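TRNA (adenine(9)-N1)-methyltransferase (Sulfolobus acidocaldarius, PDB 5A7Z) catalyses the S-adenosyl-L-methionine-dependent methylation of N1 of the adenosine at position 9 of tRNA, as a SPOUT enzyme of the TRM10 family. Local coordinates at residues 36-41 / 88-93; 49-53 / 140-144; 113-119 / 209-213; 188-194 / 252-258. One frame throughout, in Å; residues are numbered along the deposited sequence.

Contact 1 of 4, residues 36-41 / 88-93; sequences ISSIYI and TSRYTF
Two backbone hydrogen bonds join Tyr40 to the chain beyond the corner at Arg90. Tyr40 N gives its proton to Tyr91 O at 2.9 Å, and Phe93 N gives its own to Tyr40 O at 2.7 Å, nearly straight at 170°. One residue bonded to both neighbours of its opposite number is the pattern of a parallel bridge, here a single one, Tyr40 with Thr92, between short strands that cross at -51° where the curled N-terminal sheet turns a corner. A water carries the link further back, donating to Ser38 O and accepting from Arg90 N.

Two apolar contacts accompany the bridge. Ile36 puts CD1 over one face of the Tyr91 ring, 3.9 Å from its centroid, a CH-pi contact from the end of its longer arm. Ile39 CG2, anti to the backbone N, is the methyl that touches Phe93, 3.8 Å from Phe93 CB. Separately, the small Ser89 lets its OG sit at the edge of the Tyr40 ring, 3.4 Å from Tyr40 CB.

Thr92 OG1 bonds to Glu65 and Tyr40 OH to Gly83 O. Strand 38-40 pairs with strand 78-82, strand 91-95 pairs with strand 60-75, and helix 48-57 covers Phe93 and Ile41.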
# COMPACT_ATOMS: atom_id res chain seq x y z
N ILE A 36 20.50 -5.51 16.01
CA ILE A 36 19.55 -4.71 16.79
C ILE A 36 18.24 -5.48 17.02
O ILE A 36 17.52 -5.81 16.08
CB ILE A 36 19.26 -3.37 16.07
CG1 ILE A 36 20.59 -2.68 15.71
CG2 ILE A 36 18.39 -2.45 16.94
CD1 ILE A 36 20.46 -1.34 15.03
N SER A 37 17.93 -5.70 18.30
CA SER A 37 16.80 -6.49 18.74
C SER A 37 15.74 -5.68 19.43
O SER A 37 14.67 -6.19 19.74
CB SER A 37 17.28 -7.53 19.73
OG SER A 37 17.85 -8.56 19.00
N SER A 38 16.07 -4.44 19.74
CA SER A 38 15.16 -3.56 20.46
C SER A 38 15.38 -2.16 20.03
O SER A 38 16.51 -1.74 19.71
CB SER A 38 15.44 -3.62 21.95
OG SER A 38 15.52 -4.95 22.33
N ILE A 39 14.32 -1.39 20.13
CA ILE A 39 14.35 0.01 19.79
C ILE A 39 13.42 0.76 20.72
O ILE A 39 12.24 0.33 20.91
CB ILE A 39 13.88 0.22 18.34
CG1 ILE A 39 14.86 -0.42 17.37
CG2 ILE A 39 13.74 1.71 18.03
CD1 ILE A 39 14.40 -0.33 15.93
N TYR A 40 13.91 1.85 21.30
CA TYR A 40 13.05 2.76 22.05
C TYR A 40 12.37 3.71 21.08
O TYR A 40 13.04 4.42 20.34
CB TYR A 40 13.86 3.57 23.05
CG TYR A 40 13.01 4.30 24.08
CD1 TYR A 40 12.48 5.56 23.82
CD2 TYR A 40 12.79 3.75 25.32
CE1 TYR A 40 11.71 6.24 24.76
CE2 TYR A 40 12.00 4.40 26.27
CZ TYR A 40 11.48 5.65 26.00
OH TYR A 40 10.72 6.29 26.98
N ILE A 41 11.03 3.65 21.01
CA ILE A 41 10.26 4.28 19.94
C ILE A 41 9.51 5.51 20.43
O ILE A 41 8.94 6.24 19.63
CB ILE A 41 9.23 3.31 19.30
CG1 ILE A 41 8.23 2.76 20.33
CG2 ILE A 41 9.94 2.14 18.62
CD1 ILE A 41 6.97 2.22 19.69
N THR A 88 15.57 -3.18 27.98
CA THR A 88 16.62 -2.26 27.59
C THR A 88 16.63 -2.17 26.08
O THR A 88 16.38 -3.14 25.43
CB THR A 88 17.97 -2.81 28.00
OG1 THR A 88 17.99 -2.90 29.41
CG2 THR A 88 19.10 -1.91 27.56
N SER A 89 16.97 -1.00 25.54
CA SER A 89 17.37 -0.89 24.12
C SER A 89 18.68 -0.15 24.08
O SER A 89 19.03 0.51 25.04
CB SER A 89 16.32 -0.15 23.31
OG SER A 89 15.78 0.95 24.04
N ARG A 90 19.42 -0.29 22.97
CA ARG A 90 20.68 0.43 22.72
C ARG A 90 20.53 1.45 21.61
O ARG A 90 21.52 2.10 21.21
CB ARG A 90 21.76 -0.56 22.27
CG ARG A 90 22.08 -1.64 23.29
CD ARG A 90 22.46 -1.00 24.61
NE ARG A 90 23.37 -1.86 25.34
CZ ARG A 90 24.61 -1.55 25.66
NH1 ARG A 90 25.14 -0.37 25.37
NH2 ARG A 90 25.33 -2.45 26.30
N TYR A 91 19.34 1.50 21.01
CA TYR A 91 19.03 2.39 19.90
C TYR A 91 17.66 2.99 20.13
O TYR A 91 16.70 2.28 20.51
CB TYR A 91 19.08 1.63 18.57
CG TYR A 91 20.49 1.23 18.21
CD1 TYR A 91 21.35 2.14 17.62
CD2 TYR A 91 20.99 -0.02 18.56
CE1 TYR A 91 22.67 1.80 17.33
CE2 TYR A 91 22.28 -0.39 18.23
CZ TYR A 91 23.12 0.53 17.64
OH TYR A 91 24.44 0.20 17.39
N THR A 92 17.58 4.31 19.95
CA THR A 92 16.36 5.05 20.11
C THR A 92 15.93 5.64 18.77
O THR A 92 16.76 6.19 18.04
CB THR A 92 16.54 6.19 21.13
OG1 THR A 92 16.82 5.66 22.43
CG2 THR A 92 15.29 7.01 21.21
N PHE A 93 14.66 5.48 18.43
CA PHE A 93 14.16 5.97 17.16
C PHE A 93 13.75 7.41 17.34
O PHE A 93 12.87 7.70 18.12
CB PHE A 93 12.94 5.15 16.71
CG PHE A 93 12.43 5.52 15.35
CD1 PHE A 93 13.00 4.98 14.23
CD2 PHE A 93 11.38 6.40 15.19
CE1 PHE A 93 12.57 5.34 12.97
CE2 PHE A 93 10.94 6.76 13.94
CZ PHE A 93 11.51 6.19 12.83
O HOH W 1 18.89 -2.08 20.95

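Contact 2 of 4, residues 49-53 / 140-144; sequences QSLAI and RKFLW
The weakly bonded C-terminal end of helix 122-142 meets the flank of helix 48-57 here, and a glutamine side chain donates to two carbonyls where that helix end passes into loop. Gln49 NE2 spends both protons on them: it donates to Arg140 O at 3.0 Å and to Leu143 O, also at 3.0 Å. Both acceptors lie close to the amide plane, yet they are met differently. Leu143 O is approached on a lone pair, whereas NE2 stands above the carbonyl plane of Arg140. With CG anti to the backbone N (chi1 -177°) and a bend at chi2, the amide is brought across to the turn, and Gln49 CG comes to 3.2 Å from Phe142 O. Shortening Gln49 to an alanine is likely to leave the carbonyls of Arg140 and Leu143 without this shared donor and the end of helix 122-142 less firmly held.

One helical turn on, Ile53 supplies the apolar share: CD1 crosses to Trp144 CB at 3.8 Å, and CG1 lies 3.4 Å from Arg140 O. The guanidinium of Arg140 pairs instead with Asp145. Helix 22-33 packs on Gln49 and Ala52 through Leu23, while helix 242-255 receives Phe142 and Leu143.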
# COMPACT_ATOMS: atom_id res chain seq x y z
N GLN A 49 6.55 -0.77 10.36
CA GLN A 49 6.15 -0.14 9.09
C GLN A 49 5.97 1.34 9.28
O GLN A 49 6.25 2.12 8.38
CB GLN A 49 4.85 -0.76 8.54
CG GLN A 49 4.40 -0.19 7.18
CD GLN A 49 3.62 1.10 7.32
OE1 GLN A 49 3.17 1.44 8.39
NE2 GLN A 49 3.48 1.84 6.23
N SER A 50 5.44 1.73 10.44
CA SER A 50 5.26 3.14 10.82
C SER A 50 6.62 3.79 11.02
O SER A 50 6.84 4.90 10.63
CB SER A 50 4.44 3.25 12.11
OG SER A 50 3.13 2.65 11.96
N LEU A 51 7.54 3.07 11.58
CA LEU A 51 8.84 3.63 11.81
C LEU A 51 9.52 3.79 10.48
O LEU A 51 10.13 4.81 10.22
CB LEU A 51 9.65 2.75 12.74
CG LEU A 51 9.00 2.48 14.11
CD1 LEU A 51 9.96 1.68 14.98
CD2 LEU A 51 8.61 3.76 14.83
N ALA A 52 9.41 2.78 9.62
CA ALA A 52 10.05 2.84 8.30
C ALA A 52 9.57 4.05 7.54
O ALA A 52 10.38 4.78 6.97
CB ALA A 52 9.77 1.59 7.51
N ILE A 53 8.27 4.31 7.58
CA ILE A 53 7.72 5.44 6.88
C ILE A 53 8.36 6.73 7.35
O ILE A 53 8.69 7.60 6.53
CB ILE A 53 6.17 5.54 7.03
CG1 ILE A 53 5.48 4.81 5.88
CG2 ILE A 53 5.71 7.00 6.99
CD1 ILE A 53 5.82 5.39 4.51
N ARG A 140 0.65 4.99 2.44
CA ARG A 140 1.57 5.26 3.52
C ARG A 140 1.22 4.59 4.85
O ARG A 140 2.07 4.47 5.68
CB ARG A 140 1.69 6.75 3.71
CG ARG A 140 2.64 7.36 2.74
CD ARG A 140 2.66 8.86 2.91
NE ARG A 140 3.54 9.46 1.92
CZ ARG A 140 3.77 10.76 1.80
NH1 ARG A 140 3.17 11.62 2.60
NH2 ARG A 140 4.58 11.20 0.85
N LYS A 141 -0.01 4.13 4.96
CA LYS A 141 -0.48 3.37 6.08
C LYS A 141 -0.01 1.91 6.02
O LYS A 141 0.12 1.29 7.02
CB LYS A 141 -2.00 3.39 6.10
CG LYS A 141 -2.67 4.28 7.10
CD LYS A 141 -2.18 5.69 7.06
CE LYS A 141 -3.29 6.68 7.34
NZ LYS A 141 -2.90 8.08 7.03
N PHE A 142 0.20 1.40 4.82
CA PHE A 142 0.52 -0.01 4.65
C PHE A 142 1.93 -0.24 4.11
O PHE A 142 2.67 -1.08 4.62
CB PHE A 142 -0.50 -0.70 3.75
CG PHE A 142 -1.90 -0.67 4.29
CD1 PHE A 142 -2.71 0.43 4.11
CD2 PHE A 142 -2.41 -1.76 4.99
CE1 PHE A 142 -4.00 0.46 4.61
CE2 PHE A 142 -3.70 -1.74 5.49
CZ PHE A 142 -4.49 -0.63 5.30
N LEU A 143 2.28 0.50 3.06
CA LEU A 143 3.55 0.31 2.41
C LEU A 143 4.31 1.61 2.37
O LEU A 143 4.50 2.19 3.38
CB LEU A 143 3.33 -0.22 1.00
CG LEU A 143 2.71 -1.60 0.91
CD1 LEU A 143 2.02 -1.93 -0.40
CD2 LEU A 143 3.64 -2.70 1.34
N TRP A 144 4.71 2.07 1.20
CA TRP A 144 5.23 3.39 1.03
C TRP A 144 4.89 3.91 -0.35
O TRP A 144 4.39 3.17 -1.16
CB TRP A 144 6.71 3.45 1.34
CG TRP A 144 7.59 3.18 0.24
CD1 TRP A 144 7.73 2.03 -0.40
CD2 TRP A 144 8.45 4.09 -0.38
NE1 TRP A 144 8.63 2.14 -1.40
CE2 TRP A 144 9.09 3.41 -1.41
CE3 TRP A 144 8.75 5.43 -0.18
CZ2 TRP A 144 10.01 4.02 -2.22
CZ3 TRP A 144 9.66 6.02 -0.98
CH2 TRP A 144 10.28 5.31 -1.99

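Contact 3 of 4, residues 113-119 / 209-213; sequences DLGLFEF and LDRAT
Asp113, at the end of strand 109-113, faces the first turn of helix 211-220, and the CA atoms of Gly115 and Ala212 are 4.8 Å apart. Beyond Asp113 the chain makes a type I turn from Leu114 to Phe117. Glycine suits position 115, since a beta carbon there would run into Ala212 N and Arg211 CB. A water sits between the segments, accepting from the backbone N of Leu116 and of Arg211.

The Asp113 carboxylate spans the helix start. OD1 takes Ala212 N at 3.0 Å on its syn lone pair, and OD2 takes Thr213 N at 3.0 Å, also on the syn side but 26° out of the carboxylate plane. OD1 also accepts from Gly115 N, closing an Asx turn, so one aspartate fixes its own loop and satisfies N-H groups at a helix N-terminus. Its CG lies anti to the backbone N (chi1 -170°), which directs the carboxylate at the helix.

Farther along, Leu116 CB and Leu209 CD2 meet at 4.0 Å as the two side chains run antiparallel alongside one another. Phe119 CZ lies over one face of the Arg211 guanidinium, 3.8 Å from NH2.

Asp210, at the N-cap position but making no capping bond with its side chain, forms a salt bridge to Arg226. Strand 196-202 lies against Asp113, Asp210 and Thr213 through Val198, and helix 122-142 packs on Leu114 and Phe117.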
# COMPACT_ATOMS: atom_id res chain seq x y z
N ASP A 113 -5.16 3.77 -12.83
CA ASP A 113 -5.16 3.97 -14.29
C ASP A 113 -6.01 5.18 -14.65
O ASP A 113 -7.24 5.11 -14.71
CB ASP A 113 -5.66 2.72 -14.99
CG ASP A 113 -5.47 2.76 -16.51
OD1 ASP A 113 -5.29 3.87 -17.12
OD2 ASP A 113 -5.52 1.66 -17.12
N LEU A 114 -5.35 6.29 -14.91
CA LEU A 114 -6.03 7.51 -15.27
C LEU A 114 -5.94 7.81 -16.77
O LEU A 114 -6.17 8.93 -17.18
CB LEU A 114 -5.45 8.68 -14.48
CG LEU A 114 -5.74 8.70 -12.97
CD1 LEU A 114 -5.35 10.06 -12.40
CD2 LEU A 114 -7.20 8.38 -12.64
N GLY A 115 -5.63 6.81 -17.59
CA GLY A 115 -5.78 6.93 -19.04
C GLY A 115 -7.11 7.56 -19.46
O GLY A 115 -7.14 8.37 -20.33
N LEU A 116 -8.20 7.21 -18.79
CA LEU A 116 -9.53 7.71 -19.14
C LEU A 116 -9.83 9.19 -18.77
O LEU A 116 -10.93 9.66 -19.05
CB LEU A 116 -10.63 6.82 -18.49
CG LEU A 116 -11.12 7.16 -17.05
CD1 LEU A 116 -12.38 6.36 -16.71
CD2 LEU A 116 -10.06 6.96 -15.98
N PHE A 117 -8.89 9.90 -18.14
CA PHE A 117 -9.23 11.11 -17.38
C PHE A 117 -10.03 12.12 -18.22
O PHE A 117 -11.05 12.62 -17.79
CB PHE A 117 -7.99 11.79 -16.81
CG PHE A 117 -8.30 12.92 -15.84
CD1 PHE A 117 -8.76 12.64 -14.54
CD2 PHE A 117 -8.16 14.25 -16.22
CE1 PHE A 117 -9.08 13.68 -13.66
CE2 PHE A 117 -8.47 15.28 -15.35
CZ PHE A 117 -8.93 15.00 -14.07
N GLU A 118 -9.60 12.33 -19.46
CA GLU A 118 -10.24 13.31 -20.33
C GLU A 118 -11.64 12.89 -20.84
O GLU A 118 -12.35 13.71 -21.37
CB GLU A 118 -9.31 13.63 -21.50
CG GLU A 118 -7.96 14.24 -21.05
CD GLU A 118 -8.11 15.62 -20.37
OE1 GLU A 118 -8.98 16.41 -20.81
OE2 GLU A 118 -7.36 15.92 -19.41
N PHE A 119 -12.05 11.65 -20.60
CA PHE A 119 -13.40 11.20 -20.93
C PHE A 119 -14.38 11.44 -19.77
O PHE A 119 -15.57 11.19 -19.93
CB PHE A 119 -13.41 9.69 -21.20
CG PHE A 119 -12.52 9.24 -22.34
CD1 PHE A 119 -11.14 9.11 -22.16
CD2 PHE A 119 -13.07 8.85 -23.55
CE1 PHE A 119 -10.33 8.67 -23.19
CE2 PHE A 119 -12.26 8.40 -24.58
CZ PHE A 119 -10.89 8.31 -24.40
N LEU A 209 -13.22 1.82 -16.37
CA LEU A 209 -12.31 1.71 -17.48
C LEU A 209 -10.88 1.96 -17.03
O LEU A 209 -10.54 3.01 -16.47
CB LEU A 209 -12.70 2.69 -18.60
CG LEU A 209 -11.67 2.91 -19.73
CD1 LEU A 209 -11.24 1.60 -20.41
CD2 LEU A 209 -12.20 3.89 -20.78
N ASP A 210 -10.05 0.94 -17.26
CA ASP A 210 -8.61 1.04 -17.17
C ASP A 210 -8.03 1.20 -18.58
O ASP A 210 -7.69 0.22 -19.25
CB ASP A 210 -8.09 -0.24 -16.55
CG ASP A 210 -8.59 -1.45 -17.27
OD1 ASP A 210 -9.82 -1.50 -17.52
OD2 ASP A 210 -7.78 -2.30 -17.67
N ARG A 211 -7.93 2.44 -19.04
CA ARG A 211 -7.69 2.70 -20.42
C ARG A 211 -6.22 2.49 -20.83
O ARG A 211 -5.95 2.02 -21.92
CB ARG A 211 -8.07 4.13 -20.74
CG ARG A 211 -7.84 4.51 -22.19
CD ARG A 211 -8.83 3.77 -23.07
NE ARG A 211 -9.11 4.45 -24.35
CZ ARG A 211 -10.28 4.36 -24.99
NH1 ARG A 211 -11.29 3.66 -24.46
NH2 ARG A 211 -10.45 4.97 -26.17
N ALA A 212 -5.27 2.91 -20.01
CA ALA A 212 -3.85 2.80 -20.40
C ALA A 212 -3.41 1.33 -20.33
O ALA A 212 -2.57 0.87 -21.10
CB ALA A 212 -2.98 3.68 -19.54
N THR A 213 -4.05 0.57 -19.47
CA THR A 213 -3.77 -0.85 -19.42
C THR A 213 -4.48 -1.63 -20.56
O THR A 213 -3.92 -2.56 -21.12
CB THR A 213 -4.07 -1.44 -18.01
OG1 THR A 213 -5.48 -1.65 -17.83
CG2 THR A 213 -3.56 -0.51 -16.93
O HOH W 2 -8.53 4.55 -17.10

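Contact 4 of 4, residues 188-194 / 252-258; sequences DQILRDH and VKELDQS
Val252 O is gripped by two nitrogens of one guanidinium: Arg192 NE and Arg192 NH2 each donate to it at 3.1 Å. Both reach the oxygen from the same face of its carbonyl plane, and neither bond is straight, the N-H...O angle being 138° in each. Val252 also gives CG1 to one face of the guanidinium, 3.5 Å from Arg192 NH2. Arginine has the length to cross from helix 188-192 to helix 242-255.

In this SPOUT-type methyltransferase the contact joins short helix 188-192 to the end of helix 242-255. The latter is left at Asp256, which has positive phi, and Ser258 is the N-cap of the following helix 259-265. Asp256 OD1 forms a long salt bridge to Arg192 NE, with no N-H pointing at the oxygen, and Asp188 OD1 makes another long one, to Arg192 NH2, so the guanidinium lies in a network with both aspartates. With a leucine in place of Arg192, Val252 O would probably lose its paired donors, and the carboxylates of Asp188 and Asp256 the charge between them.

Lys253 works in the reverse direction. Bends at chi3 and chi4 (64° and 70°) curl its chain until NZ donates to Leu191 O at 3.0 Å and to His194 O at 3.1 Å. Lysine suits the spot, since its ammonium can serve several carbonyls at once. Leu191 O also accepts from His194 N, which arrives on the opposite face of its plane. Asp188 OD1 accepts from Leu259 N, and Phe197 of strand 196-202 touches both Leu191 and Lys253.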
# COMPACT_ATOMS: atom_id res chain seq x y z
N ASP A 188 -10.40 -13.94 -1.03
CA ASP A 188 -9.19 -13.68 -0.27
C ASP A 188 -7.97 -14.16 -1.05
O ASP A 188 -6.98 -13.45 -1.17
CB ASP A 188 -9.26 -14.36 1.12
CG ASP A 188 -10.14 -13.58 2.12
OD1 ASP A 188 -9.70 -12.50 2.57
OD2 ASP A 188 -11.28 -14.03 2.45
N GLN A 189 -8.07 -15.35 -1.62
CA GLN A 189 -6.90 -15.96 -2.21
C GLN A 189 -6.61 -15.36 -3.59
O GLN A 189 -5.44 -15.13 -3.92
CB GLN A 189 -7.02 -17.49 -2.25
CG GLN A 189 -6.98 -18.15 -0.85
CD GLN A 189 -5.90 -17.57 0.08
OE1 GLN A 189 -6.20 -16.79 1.02
NE2 GLN A 189 -4.64 -17.93 -0.17
N ILE A 190 -7.65 -15.03 -4.35
CA ILE A 190 -7.41 -14.33 -5.61
C ILE A 190 -6.49 -13.14 -5.36
O ILE A 190 -5.52 -12.92 -6.08
CB ILE A 190 -8.68 -13.80 -6.25
CG1 ILE A 190 -9.60 -14.94 -6.70
CG2 ILE A 190 -8.31 -12.91 -7.45
CD1 ILE A 190 -8.95 -15.93 -7.63
N LEU A 191 -6.80 -12.39 -4.31
CA LEU A 191 -6.02 -11.20 -3.99
C LEU A 191 -4.62 -11.50 -3.50
O LEU A 191 -3.68 -10.83 -3.91
CB LEU A 191 -6.74 -10.36 -2.95
CG LEU A 191 -8.13 -9.88 -3.36
CD1 LEU A 191 -8.67 -8.96 -2.28
CD2 LEU A 191 -8.11 -9.20 -4.72
N ARG A 192 -4.47 -12.51 -2.64
CA ARG A 192 -3.15 -12.81 -2.10
C ARG A 192 -2.28 -13.39 -3.20
O ARG A 192 -1.08 -13.17 -3.23
CB ARG A 192 -3.22 -13.75 -0.90
CG ARG A 192 -4.06 -13.18 0.25
CD ARG A 192 -3.48 -13.44 1.64
NE ARG A 192 -4.23 -12.70 2.67
CZ ARG A 192 -5.43 -13.05 3.13
NH1 ARG A 192 -6.02 -14.18 2.72
NH2 ARG A 192 -6.06 -12.29 4.03
N ASP A 193 -2.91 -14.06 -4.15
CA ASP A 193 -2.18 -14.68 -5.24
C ASP A 193 -1.75 -13.74 -6.34
O ASP A 193 -1.06 -14.18 -7.24
CB ASP A 193 -3.01 -15.79 -5.86
CG ASP A 193 -3.16 -17.00 -4.95
OD1 ASP A 193 -2.61 -16.96 -3.81
OD2 ASP A 193 -3.86 -17.97 -5.36
N HIS A 194 -2.16 -12.49 -6.31
CA HIS A 194 -1.74 -11.55 -7.33
C HIS A 194 -0.85 -10.49 -6.76
O HIS A 194 -0.90 -10.23 -5.60
CB HIS A 194 -2.93 -10.96 -8.02
CG HIS A 194 -3.53 -11.86 -9.04
ND1 HIS A 194 -4.43 -12.83 -8.71
CD2 HIS A 194 -3.34 -11.94 -10.37
CE1 HIS A 194 -4.79 -13.48 -9.80
NE2 HIS A 194 -4.14 -12.96 -10.82
N VAL A 252 -6.25 -6.83 3.23
CA VAL A 252 -6.26 -8.26 3.04
C VAL A 252 -4.83 -8.76 2.86
O VAL A 252 -4.42 -9.72 3.49
CB VAL A 252 -7.13 -8.63 1.83
CG1 VAL A 252 -6.93 -10.09 1.47
CG2 VAL A 252 -8.60 -8.36 2.12
N LYS A 253 -4.02 -8.02 2.11
CA LYS A 253 -2.70 -8.51 1.76
C LYS A 253 -1.65 -8.25 2.82
O LYS A 253 -0.69 -9.01 2.93
CB LYS A 253 -2.23 -7.89 0.48
CG LYS A 253 -3.08 -8.29 -0.72
CD LYS A 253 -2.45 -7.77 -1.99
CE LYS A 253 -1.08 -8.40 -2.24
NZ LYS A 253 -1.24 -9.82 -2.59
N GLU A 254 -1.78 -7.15 3.55
CA GLU A 254 -0.71 -6.74 4.47
C GLU A 254 -1.11 -6.94 5.92
O GLU A 254 -0.26 -7.09 6.79
CB GLU A 254 -0.33 -5.28 4.23
CG GLU A 254 0.45 -5.06 2.94
CD GLU A 254 1.83 -5.67 3.00
OE1 GLU A 254 2.48 -5.61 4.06
OE2 GLU A 254 2.27 -6.20 1.97
N LEU A 255 -2.40 -6.95 6.18
CA LEU A 255 -2.90 -7.14 7.53
C LEU A 255 -3.48 -8.52 7.72
O LEU A 255 -3.90 -8.87 8.80
CB LEU A 255 -3.95 -6.08 7.87
CG LEU A 255 -3.44 -4.84 8.57
CD1 LEU A 255 -2.07 -4.37 8.05
CD2 LEU A 255 -4.48 -3.73 8.47
N ASP A 256 -3.49 -9.31 6.67
CA ASP A 256 -4.13 -10.62 6.71
C ASP A 256 -5.58 -10.53 7.15
O ASP A 256 -6.07 -11.39 7.83
CB ASP A 256 -3.36 -11.58 7.61
CG ASP A 256 -2.01 -11.95 7.04
OD1 ASP A 256 -1.98 -12.33 5.84
OD2 ASP A 256 -0.98 -11.83 7.76
N GLN A 257 -6.27 -9.48 6.72
CA GLN A 257 -7.63 -9.36 7.04
C GLN A 257 -8.45 -10.14 6.05
O GLN A 257 -8.08 -10.34 4.89
CB GLN A 257 -8.05 -7.92 7.05
CG GLN A 257 -8.65 -7.49 8.36
CD GLN A 257 -9.35 -6.16 8.30
OE1 GLN A 257 -9.09 -5.35 7.42
NE2 GLN A 257 -10.26 -5.93 9.25
N SER A 258 -9.56 -10.64 6.56
CA SER A 258 -10.64 -11.15 5.75
C SER A 258 -11.14 -10.06 4.76
O SER A 258 -11.29 -8.87 5.12
CB SER A 258 -11.76 -11.58 6.70
OG SER A 258 -12.84 -12.07 6.02

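Overall arrangement
Contacts 1 and 3 lie on opposite sides of the chain's centre, with centres about 46 Å apart, and contacts 2 and 4 lie nearer the middle. Contacts 1 and 2 interleave along the chain, and contact 1 closes before 3 and 4 open. Contact 1 stays in the five-stranded N-terminal sheet and touches contact 2, where Phe93 CZ reaches Leu51 O at 3.3 Å. Alone of the four, contact 2 bridges the parts, joining helix 48-57 to helix 122-142 of the methyltransferase part; it touches contact 4 through Phe142 and Leu255. Contacts 3 and 4 alternate along the chain: contact 3 is built on strands of the eight-stranded sheet, and contact 4 packs against it through Phe197 of strand 196-202.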